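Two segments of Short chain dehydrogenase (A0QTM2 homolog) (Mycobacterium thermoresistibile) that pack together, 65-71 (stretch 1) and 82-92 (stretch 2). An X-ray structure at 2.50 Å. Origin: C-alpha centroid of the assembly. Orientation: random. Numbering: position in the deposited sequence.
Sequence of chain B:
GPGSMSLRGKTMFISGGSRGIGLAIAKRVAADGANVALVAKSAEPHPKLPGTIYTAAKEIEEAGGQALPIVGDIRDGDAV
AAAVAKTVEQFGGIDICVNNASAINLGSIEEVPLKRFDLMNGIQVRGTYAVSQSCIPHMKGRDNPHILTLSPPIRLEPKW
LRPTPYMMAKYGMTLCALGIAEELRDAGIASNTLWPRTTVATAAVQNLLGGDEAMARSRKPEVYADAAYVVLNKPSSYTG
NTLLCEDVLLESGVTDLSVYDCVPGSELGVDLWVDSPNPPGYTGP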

# COMPACT_ATOMS: atom_id res chain seq x y z
N GLY B 65 28.83 9.93 18.47
CA GLY B 65 28.72 8.65 17.78
C GLY B 65 29.72 8.55 16.66
O GLY B 65 30.55 9.45 16.46
N GLN B 66 29.63 7.44 15.94
CA GLN B 66 30.45 7.21 14.76
C GLN B 66 29.49 7.23 13.56
O GLN B 66 28.38 6.70 13.63
CB GLN B 66 31.20 5.87 14.89
CG GLN B 66 32.71 5.97 15.26
CD GLN B 66 33.05 6.95 16.43
OE1 GLN B 66 32.70 6.71 17.60
NE2 GLN B 66 33.76 8.04 16.10
N ALA B 67 29.90 7.89 12.48
CA ALA B 67 29.03 8.09 11.32
C ALA B 67 29.60 7.43 10.08
O ALA B 67 30.80 7.41 9.87
CB ALA B 67 28.80 9.57 11.06
N LEU B 68 28.70 6.89 9.26
CA LEU B 68 29.08 6.29 7.98
C LEU B 68 28.10 6.81 6.93
O LEU B 68 27.07 6.20 6.68
CB LEU B 68 29.06 4.77 8.07
CG LEU B 68 29.56 4.07 6.80
CD1 LEU B 68 31.05 4.34 6.57
CD2 LEU B 68 29.26 2.57 6.88
N PRO B 69 28.41 7.96 6.33
CA PRO B 69 27.55 8.45 5.27
C PRO B 69 27.77 7.62 4.04
O PRO B 69 28.90 7.36 3.69
CB PRO B 69 28.05 9.87 5.04
CG PRO B 69 29.53 9.81 5.40
CD PRO B 69 29.61 8.81 6.52
N ILE B 70 26.69 7.20 3.39
CA ILE B 70 26.75 6.35 2.20
C ILE B 70 25.87 6.99 1.12
O ILE B 70 24.71 7.34 1.37
CB ILE B 70 26.20 4.94 2.52
CG1 ILE B 70 26.97 4.35 3.71
CG2 ILE B 70 26.26 4.03 1.30
CD1 ILE B 70 26.39 3.11 4.30
N VAL B 71 26.44 7.16 -0.06
CA VAL B 71 25.66 7.55 -1.22
C VAL B 71 24.95 6.32 -1.81
O VAL B 71 25.60 5.34 -2.17
CB VAL B 71 26.53 8.16 -2.30
CG1 VAL B 71 25.77 8.20 -3.65
CG2 VAL B 71 26.97 9.55 -1.85
N ALA B 82 24.25 -2.76 -1.28
CA ALA B 82 25.63 -2.30 -1.12
C ALA B 82 25.77 -1.41 0.11
O ALA B 82 26.75 -1.53 0.85
CB ALA B 82 26.14 -1.58 -2.37
N ALA B 83 24.77 -0.57 0.39
CA ALA B 83 24.85 0.27 1.59
C ALA B 83 24.78 -0.56 2.88
O ALA B 83 25.49 -0.30 3.85
CB ALA B 83 23.81 1.32 1.57
N VAL B 84 23.96 -1.60 2.89
CA VAL B 84 23.85 -2.45 4.08
C VAL B 84 25.14 -3.27 4.32
O VAL B 84 25.69 -3.28 5.44
CB VAL B 84 22.59 -3.34 4.01
CG1 VAL B 84 22.69 -4.50 5.00
CG2 VAL B 84 21.36 -2.48 4.26
N ALA B 85 25.63 -3.91 3.26
CA ALA B 85 26.93 -4.62 3.27
C ALA B 85 28.07 -3.71 3.74
O ALA B 85 28.98 -4.17 4.43
CB ALA B 85 27.26 -5.18 1.88
N LYS B 86 28.02 -2.44 3.35
CA LYS B 86 29.06 -1.52 3.75
C LYS B 86 28.93 -1.21 5.24
O LYS B 86 29.93 -1.08 5.94
CB LYS B 86 29.02 -0.25 2.91
CG LYS B 86 30.32 0.48 2.86
CD LYS B 86 30.19 1.88 2.27
CE LYS B 86 31.55 2.64 2.37
NZ LYS B 86 31.43 4.09 1.97
N THR B 87 27.70 -1.13 5.72
CA THR B 87 27.44 -0.89 7.13
C THR B 87 27.95 -2.08 7.96
O THR B 87 28.62 -1.90 8.99
CB THR B 87 25.91 -0.64 7.36
OG1 THR B 87 25.50 0.54 6.64
CG2 THR B 87 25.56 -0.48 8.85
N VAL B 88 27.65 -3.29 7.49
CA VAL B 88 28.05 -4.51 8.17
C VAL B 88 29.57 -4.69 8.20
O VAL B 88 30.10 -5.01 9.25
CB VAL B 88 27.37 -5.74 7.55
CG1 VAL B 88 28.02 -7.08 8.04
CG2 VAL B 88 25.87 -5.71 7.85
N GLU B 89 30.27 -4.46 7.08
CA GLU B 89 31.75 -4.57 7.02
C GLU B 89 32.45 -3.57 7.94
O GLU B 89 33.51 -3.84 8.46
CB GLU B 89 32.28 -4.38 5.58
N GLN B 90 31.83 -2.42 8.13
CA GLN B 90 32.39 -1.35 8.94
C GLN B 90 32.05 -1.53 10.43
O GLN B 90 32.92 -1.35 11.27
CB GLN B 90 31.85 -0.01 8.42
CG GLN B 90 32.36 1.25 9.10
CD GLN B 90 33.80 1.56 8.75
OE1 GLN B 90 34.19 1.57 7.58
NE2 GLN B 90 34.61 1.82 9.77
N PHE B 91 30.80 -1.88 10.75
CA PHE B 91 30.33 -1.91 12.15
C PHE B 91 29.99 -3.28 12.71
O PHE B 91 29.81 -3.43 13.92
CB PHE B 91 29.12 -0.99 12.34
CG PHE B 91 29.41 0.46 12.15
CD1 PHE B 91 30.41 1.08 12.89
CD2 PHE B 91 28.70 1.21 11.24
CE1 PHE B 91 30.68 2.41 12.71
CE2 PHE B 91 28.96 2.55 11.06
CZ PHE B 91 29.95 3.15 11.79
N GLY B 92 29.84 -4.27 11.84
CA GLY B 92 29.76 -5.66 12.28
C GLY B 92 28.37 -6.22 12.53
O GLY B 92 28.26 -7.38 12.96

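The packing of a helix against a neighbouring strand is a recurring theme of α/β proteins, and this pair of segments illustrates a contact made without a hydrogen bond between the segments. The strand, Gln66 to Val71, and the helix segment, Ala82 to Phe91, run nearly antiparallel, with 157° between their N-to-C directions, and their axes approach to 9.2 Å. The backbones are closer at Ile70 than at Leu68: CA of Leu68 lies 7.4 Å from CA of Thr87, whereas CA of Ile70 lies 6.4 Å from CA of Ala83. The small side chain of Ala83 accompanies this closer approach. No hydrogen bond crosses between the segments. Within the helix, the backbone pattern is regular, as in the 2.8 Å bond from Phe91 N to Thr87 O, and the helix gives way at Gly92, whose positive phi would jam a CB against the preceding carbonyl oxygen.

The alternation of the strand sets which side chains face the helix. Gln66, Leu68 and Ile70 direct their CA-to-CB bonds toward the helix, while Ala67, Pro69 and Val71 point away. The helix answers with its own periodicity: Ala83, Lys86, Gln90 and Phe91 point toward the strand, and Thr87 sits sideways between them.

Leu68 has the most area covered. Its CB meets Phe91 CE2 at 3.7 Å, and its CD2 rests against the helix backbone, 3.8 Å from Lys86 O and 3.9 Å from Thr87 CA, with Gln90 CB 4.0 Å away. A single methyl thus touches two adjacent residues and a third one turn further on. The Phe91 ring also receives Gln66, whose CB stands 4.1 Å from CE1; beyond that the glutamine side chain leads away, so its aliphatic base makes the contact while its amide does not.

Ile70 forms the second centre. Its CG2 packs 3.7 Å from Ala83 CB, and its CD1 lies 3.6 Å from both Ala83 O and Thr87 OG1. Those two oxygens are themselves joined, since Thr87 OG1 donates a 2.9 Å hydrogen bond to Ala83 O. The hydroxyl is therefore satisfied within its own helix, and the apolar methyl can rest against it without leaving that donor unpaired.

At the border, Lys86 extends in an all-t conformation, roughly at right angles to the strand's course. Its CD comes within 4.3 Å of Ile70 CG1, so the aliphatic stem adds cover, and NZ remains 4.5 Å from Pro69 O. The example shows strand alternation and helical periodicity bringing matching side chains together.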